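Hypothetical protein yihE (Escherichia coli, PDB 1ZYL) is a stress-response protein kinase that phosphorylates itself and other proteins on serine and threonine, and probably suppresses the effects of stress linked to reactive oxygen species. Local coordinates at residues Thr164-Ser168 with Gly169-Ala173; Leu304-Thr307 with Ala308-Glu312. All coordinates share one frame; numbering follows the deposited sequence.

How the contacts relate
Contact 1 (164-168 with 169-173) forms the entry into helix 171-188, and contact 2 (304-307 with 308-312) is a middle portion of helix 300-316. The two helices pack against each other, so the contacts touch although far apart in sequence: their centres lie about 13 Å apart, L170 CD1 meets L304 CD2 at 3.4 Å, and A173 O is 4.1 Å from T307 CG2. Both sit on the same side of the chain's centre, about 28 Å and 22 Å from it to the contact centres. They belong to the outer helical part of this kinase-like fold and lie away from the inferred catalytic and magnesium-binding residues D201, N206 and D217.

Contact 1 (Thr164-Ser168 with Gly169-Ala173)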
ATOM      1  N   THR A 164     -12.618  -9.452 -19.855  1.00 41.58           N
ATOM      2  CA  THR A 164     -14.023  -9.870 -19.809  1.00 39.68           C
ATOM      3  C   THR A 164     -14.854  -8.806 -19.103  1.00 38.46           C
ATOM      4  O   THR A 164     -15.974  -8.512 -19.509  1.00 38.72           O
ATOM      5  CB  THR A 164     -14.243 -11.187 -19.010  1.00 39.06           C
ATOM      6  OG1 THR A 164     -13.792 -12.314 -19.770  1.00 38.79           O
ATOM      7  CG2 THR A 164     -15.714 -11.360 -18.676  1.00 38.06           C
ATOM      8  N   LEU A 165     -14.289  -8.242 -18.041  1.00 36.93           N
ATOM      9  CA  LEU A 165     -14.969  -7.237 -17.235  1.00 35.79           C
ATOM     10  C   LEU A 165     -14.952  -5.834 -17.839  1.00 35.35           C
ATOM     11  O   LEU A 165     -15.589  -4.917 -17.324  1.00 35.96           O
ATOM     12  CB  LEU A 165     -14.348  -7.219 -15.844  1.00 36.28           C
ATOM     13  CG  LEU A 165     -15.290  -6.905 -14.691  1.00 36.22           C
ATOM     14  CD1 LEU A 165     -16.500  -7.815 -14.771  1.00 37.55           C
ATOM     15  CD2 LEU A 165     -14.566  -7.107 -13.383  1.00 35.64           C
ATOM     16  N   ILE A 166     -14.214  -5.670 -18.930  1.00 33.06           N
ATOM     17  CA  ILE A 166     -14.120  -4.393 -19.618  1.00 29.07           C
ATOM     18  C   ILE A 166     -15.113  -4.426 -20.775  1.00 27.61           C
ATOM     19  O   ILE A 166     -15.034  -5.299 -21.628  1.00 28.97           O
ATOM     20  CB  ILE A 166     -12.695  -4.183 -20.205  1.00 29.41           C
ATOM     21  CG1 ILE A 166     -11.659  -4.067 -19.074  1.00 28.99           C
ATOM     22  CG2 ILE A 166     -12.669  -2.950 -21.094  1.00 27.99           C
ATOM     23  CD1 ILE A 166     -10.200  -4.120 -19.542  1.00 23.06           C
ATOM     24  N   PRO A 167     -16.082  -3.499 -20.804  1.00 26.32           N
ATOM     25  CA  PRO A 167     -17.067  -3.464 -21.893  1.00 25.36           C
ATOM     26  C   PRO A 167     -16.424  -3.631 -23.273  1.00 25.50           C
ATOM     27  O   PRO A 167     -15.504  -2.893 -23.639  1.00 26.98           O
ATOM     28  CB  PRO A 167     -17.708  -2.092 -21.722  1.00 23.91           C
ATOM     29  CG  PRO A 167     -17.781  -1.962 -20.240  1.00 25.09           C
ATOM     30  CD  PRO A 167     -16.421  -2.512 -19.763  1.00 26.69           C
ATOM     31  N   SER A 168     -16.906  -4.605 -24.035  1.00 24.72           N
ATOM     32  CA  SER A 168     -16.367  -4.866 -25.368  1.00 26.45           C
ATOM     33  C   SER A 168     -16.467  -3.642 -26.277  1.00 28.10           C
ATOM     34  O   SER A 168     -17.433  -2.880 -26.193  1.00 28.30           O
ATOM     35  CB  SER A 168     -17.120  -6.030 -26.007  1.00 26.02           C
ATOM     36  OG  SER A 168     -18.511  -5.739 -26.095  1.00 23.49           O
ATOM     37  N   GLY A 169     -15.486  -3.470 -27.164  1.00 29.75           N
ATOM     38  CA  GLY A 169     -15.518  -2.325 -28.062  1.00 31.64           C
ATOM     39  C   GLY A 169     -15.653  -1.057 -27.238  1.00 32.10           C
ATOM     40  O   GLY A 169     -16.697  -0.407 -27.186  1.00 34.31           O
ATOM     41  N   LEU A 170     -14.554  -0.728 -26.586  1.00 31.04           N
ATOM     42  CA  LEU A 170     -14.416   0.407 -25.695  1.00 27.74           C
ATOM     43  C   LEU A 170     -13.115  -0.064 -25.051  1.00 28.83           C
ATOM     44  O   LEU A 170     -12.309   0.717 -24.547  1.00 29.45           O
ATOM     45  CB  LEU A 170     -15.579   0.434 -24.704  1.00 23.88           C
ATOM     46  CG  LEU A 170     -15.351   1.108 -23.350  1.00 25.04           C
ATOM     47  CD1 LEU A 170     -16.604   1.857 -22.906  1.00 23.74           C
ATOM     48  CD2 LEU A 170     -14.959   0.046 -22.324  1.00 20.46           C
ATOM     49  N   LYS A 171     -12.916  -1.378 -25.133  1.00 28.55           N
ATOM     50  CA  LYS A 171     -11.720  -2.033 -24.636  1.00 29.56           C
ATOM     51  C   LYS A 171     -10.536  -1.597 -25.499  1.00 29.67           C
ATOM     52  O   LYS A 171      -9.451  -1.310 -24.986  1.00 30.94           O
ATOM     53  CB  LYS A 171     -11.878  -3.561 -24.708  1.00 29.64           C
ATOM     54  CG  LYS A 171     -10.575  -4.335 -24.525  1.00 30.30           C
ATOM     55  CD  LYS A 171     -10.813  -5.814 -24.241  1.00 33.90           C
ATOM     56  CE  LYS A 171     -11.415  -6.024 -22.847  1.00 37.22           C
ATOM     57  NZ  LYS A 171     -11.918  -7.421 -22.607  1.00 38.28           N
ATOM     58  N   ALA A 172     -10.750  -1.544 -26.810  1.00 28.66           N
ATOM     59  CA  ALA A 172      -9.691  -1.159 -27.730  1.00 26.95           C
ATOM     60  C   ALA A 172      -9.104   0.188 -27.351  1.00 26.50           C
ATOM     61  O   ALA A 172      -7.898   0.320 -27.143  1.00 26.10           O
ATOM     62  CB  ALA A 172     -10.222  -1.109 -29.131  1.00 25.40           C
ATOM     63  N   ALA A 173      -9.965   1.191 -27.263  1.00 26.13           N
ATOM     64  CA  ALA A 173      -9.524   2.532 -26.913  1.00 26.26           C
ATOM     65  C   ALA A 173      -8.803   2.484 -25.577  1.00 27.02           C
ATOM     66  O   ALA A 173      -7.742   3.085 -25.410  1.00 26.77           O
ATOM     67  CB  ALA A 173     -10.719   3.465 -26.824  1.00 25.15           C
TER
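K171 reaches back across I166, a main side-chain meeting in the turn before helix 171-188. The two side chains meet at about a right angle. K171 CE comes to 3.5 Å from I166 CB, while K171 CB lies 3.7 Å from I166 CG2, so K171 CB and CE both lie along one side of the I166 CB-CG2 branch. The K171 chain starts with CG opposite the backbone N (chi1 166°) and stays extended until it bends at chi3 (-70°), which lays CE and NZ back over I166. NZ ends 3.5 Å from T164 N; both are donors, and this approach is proximity without a hydrogen bond.

L170, in the N-cap position, supplies a second apolar meeting. Its CD2 methyl lies against both P167 O and the proline ring at P167 CB (3.5 Å from the latter), and is 4.0 Å from I166 CG2, thereby joining both residues. Between these side chains the backbone turns through S168 and G169. S168 meets G169 chiefly through the peptide bond they share, its CB lying next to G169 N, and G169 has a positive phi of 54°, a conformation that favours glycine.

The turn follows helix 149-161 and leads into helix 171-188. I166, P167 and L170 all touch W303 of helix 300-316, while I166 also reaches M282 of helix 266-283, so the turn rests on both helices.

Contact 2 (Leu304-Thr307 with Ala308-Glu312); sequences LRQT and ATFIE
The Q306 side chain bends at chi2 (65°), and the first torsion of F310 sets its ring beside its own backbone N, opposite the carbonyl carbon; together these turns bring amide and ring side by side one helical turn apart. The side chains approach at a slant. Q306 NE2 lies 3.8 Å from F310 CE2, and Q306 CG is 4.1 Å from F310 CZ, so both the methylene and the amide of the glutamine line the far end of the ring. The amide and ring planes are 73° apart, which rules out a flat stack.

Main-chain bonds of the alpha-helical i to i+4 pattern hold this spacing. F310 N donates to Q306 O at 2.9 Å. A308 N bonds to L304 O at 3.0 Å, and I311 N to T307 O at 3.1 Å. R305 O takes two donors from one residue: T309 N at 2.8 Å and, weakly, T309 OG1 at 3.2 Å. T307 OG1 makes the equivalent backward bond to W303 O.

One side of helix 300-316 rests here on two others. T307 and I311 face helix 171-188 at A177, with T307 also on F174 and F310 on T178; Q306 and F310 meet L278, and T309 meets L274, on helix 266-283. F310, the buried residue of the contact, thus touches both helices.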
ATOM      1  N   LEU A 304     -14.711   4.598 -19.312  1.00 26.95           N
ATOM      2  CA  LEU A 304     -14.490   5.726 -20.200  1.00 26.90           C
ATOM      3  C   LEU A 304     -13.680   6.736 -19.419  1.00 28.35           C
ATOM      4  O   LEU A 304     -12.715   7.287 -19.934  1.00 28.33           O
ATOM      5  CB  LEU A 304     -15.805   6.358 -20.634  1.00 24.83           C
ATOM      6  CG  LEU A 304     -16.647   5.513 -21.581  1.00 24.22           C
ATOM      7  CD1 LEU A 304     -17.863   6.307 -21.991  1.00 23.88           C
ATOM      8  CD2 LEU A 304     -15.831   5.121 -22.786  1.00 22.31           C
ATOM      9  N   ARG A 305     -14.075   6.967 -18.167  1.00 30.73           N
ATOM     10  CA  ARG A 305     -13.378   7.909 -17.296  1.00 31.53           C
ATOM     11  C   ARG A 305     -11.948   7.453 -17.086  1.00 28.93           C
ATOM     12  O   ARG A 305     -11.024   8.261 -17.071  1.00 29.38           O
ATOM     13  CB  ARG A 305     -14.052   8.010 -15.922  1.00 35.08           C
ATOM     14  CG  ARG A 305     -15.482   8.512 -15.927  1.00 41.72           C
ATOM     15  CD  ARG A 305     -15.855   9.083 -14.560  1.00 47.24           C
ATOM     16  NE  ARG A 305     -17.277   8.933 -14.251  1.00 52.21           N
ATOM     17  CZ  ARG A 305     -17.863   7.772 -13.954  1.00 55.21           C
ATOM     18  NH1 ARG A 305     -19.162   7.733 -13.688  1.00 57.18           N
ATOM     19  NH2 ARG A 305     -17.152   6.648 -13.917  1.00 54.75           N
ATOM     20  N   GLN A 306     -11.780   6.149 -16.915  1.00 26.44           N
ATOM     21  CA  GLN A 306     -10.466   5.569 -16.686  1.00 24.15           C
ATOM     22  C   GLN A 306      -9.606   5.806 -17.917  1.00 22.33           C
ATOM     23  O   GLN A 306      -8.452   6.217 -17.803  1.00 22.45           O
ATOM     24  CB  GLN A 306     -10.600   4.071 -16.412  1.00 24.53           C
ATOM     25  CG  GLN A 306      -9.547   3.499 -15.488  1.00 25.78           C
ATOM     26  CD  GLN A 306      -9.636   4.059 -14.088  1.00 25.75           C
ATOM     27  OE1 GLN A 306     -10.709   4.077 -13.484  1.00 26.67           O
ATOM     28  NE2 GLN A 306      -8.503   4.513 -13.558  1.00 24.89           N
ATOM     29  N   THR A 307     -10.180   5.557 -19.092  1.00 19.03           N
ATOM     30  CA  THR A 307      -9.478   5.752 -20.356  1.00 15.40           C
ATOM     31  C   THR A 307      -8.979   7.189 -20.476  1.00 13.69           C
ATOM     32  O   THR A 307      -7.856   7.451 -20.878  1.00 13.75           O
ATOM     33  CB  THR A 307     -10.411   5.440 -21.538  1.00 14.69           C
ATOM     34  OG1 THR A 307     -10.825   4.075 -21.455  1.00 16.25           O
ATOM     35  CG2 THR A 307      -9.710   5.660 -22.868  1.00 12.50           C
ATOM     36  N   ALA A 308      -9.833   8.127 -20.120  1.00 12.83           N
ATOM     37  CA  ALA A 308      -9.473   9.523 -20.187  1.00 12.99           C
ATOM     38  C   ALA A 308      -8.420   9.847 -19.122  1.00 15.40           C
ATOM     39  O   ALA A 308      -7.528  10.666 -19.354  1.00 18.25           O
ATOM     40  CB  ALA A 308     -10.712  10.377 -19.991  1.00 10.87           C
ATOM     41  N   THR A 309      -8.517   9.214 -17.955  1.00 15.62           N
ATOM     42  CA  THR A 309      -7.537   9.466 -16.909  1.00 16.03           C
ATOM     43  C   THR A 309      -6.163   9.000 -17.369  1.00 17.44           C
ATOM     44  O   THR A 309      -5.162   9.674 -17.145  1.00 19.29           O
ATOM     45  CB  THR A 309      -7.880   8.737 -15.600  1.00 17.38           C
ATOM     46  OG1 THR A 309      -8.924   9.437 -14.906  1.00 14.70           O
ATOM     47  CG2 THR A 309      -6.630   8.647 -14.709  1.00 16.96           C
ATOM     48  N   PHE A 310      -6.103   7.841 -18.007  1.00 16.49           N
ATOM     49  CA  PHE A 310      -4.824   7.359 -18.475  1.00 19.14           C
ATOM     50  C   PHE A 310      -4.277   8.351 -19.502  1.00 22.95           C
ATOM     51  O   PHE A 310      -3.174   8.866 -19.343  1.00 25.33           O
ATOM     52  CB  PHE A 310      -4.963   5.948 -19.071  1.00 18.51           C
ATOM     53  CG  PHE A 310      -5.176   4.864 -18.035  1.00 16.00           C
ATOM     54  CD1 PHE A 310      -5.237   3.531 -18.414  1.00 14.40           C
ATOM     55  CD2 PHE A 310      -5.285   5.177 -16.677  1.00 15.83           C
ATOM     56  CE1 PHE A 310      -5.400   2.518 -17.456  1.00 13.29           C
ATOM     57  CE2 PHE A 310      -5.449   4.172 -15.709  1.00 12.81           C
ATOM     58  CZ  PHE A 310      -5.505   2.844 -16.102  1.00 11.54           C
ATOM     59  N   ILE A 311      -5.053   8.638 -20.542  1.00 24.70           N
ATOM     60  CA  ILE A 311      -4.616   9.585 -21.561  1.00 25.64           C
ATOM     61  C   ILE A 311      -4.104  10.885 -20.939  1.00 28.28           C
ATOM     62  O   ILE A 311      -3.130  11.477 -21.415  1.00 29.67           O
ATOM     63  CB  ILE A 311      -5.766   9.916 -22.546  1.00 25.24           C
ATOM     64  CG1 ILE A 311      -5.994   8.721 -23.477  1.00 24.66           C
ATOM     65  CG2 ILE A 311      -5.437  11.186 -23.349  1.00 24.01           C
ATOM     66  CD1 ILE A 311      -6.974   8.973 -24.585  1.00 22.64           C
ATOM     67  N   GLU A 312      -4.759  11.332 -19.872  1.00 29.50           N
ATOM     68  CA  GLU A 312      -4.347  12.560 -19.206  1.00 30.27           C
ATOM     69  C   GLU A 312      -2.994  12.415 -18.500  1.00 30.77           C
ATOM     70  O   GLU A 312      -2.182  13.344 -18.504  1.00 30.18           O
ATOM     71  CB  GLU A 312      -5.412  12.995 -18.203  1.00 30.78           C
ATOM     72  CG  GLU A 312      -6.004  14.350 -18.522  1.00 33.95           C
ATOM     73  CD  GLU A 312      -4.937  15.360 -18.913  1.00 36.80           C
ATOM     74  OE1 GLU A 312      -3.970  15.541 -18.136  1.00 36.07           O
ATOM     75  OE2 GLU A 312      -5.068  15.969 -20.001  1.00 37.83           O
TER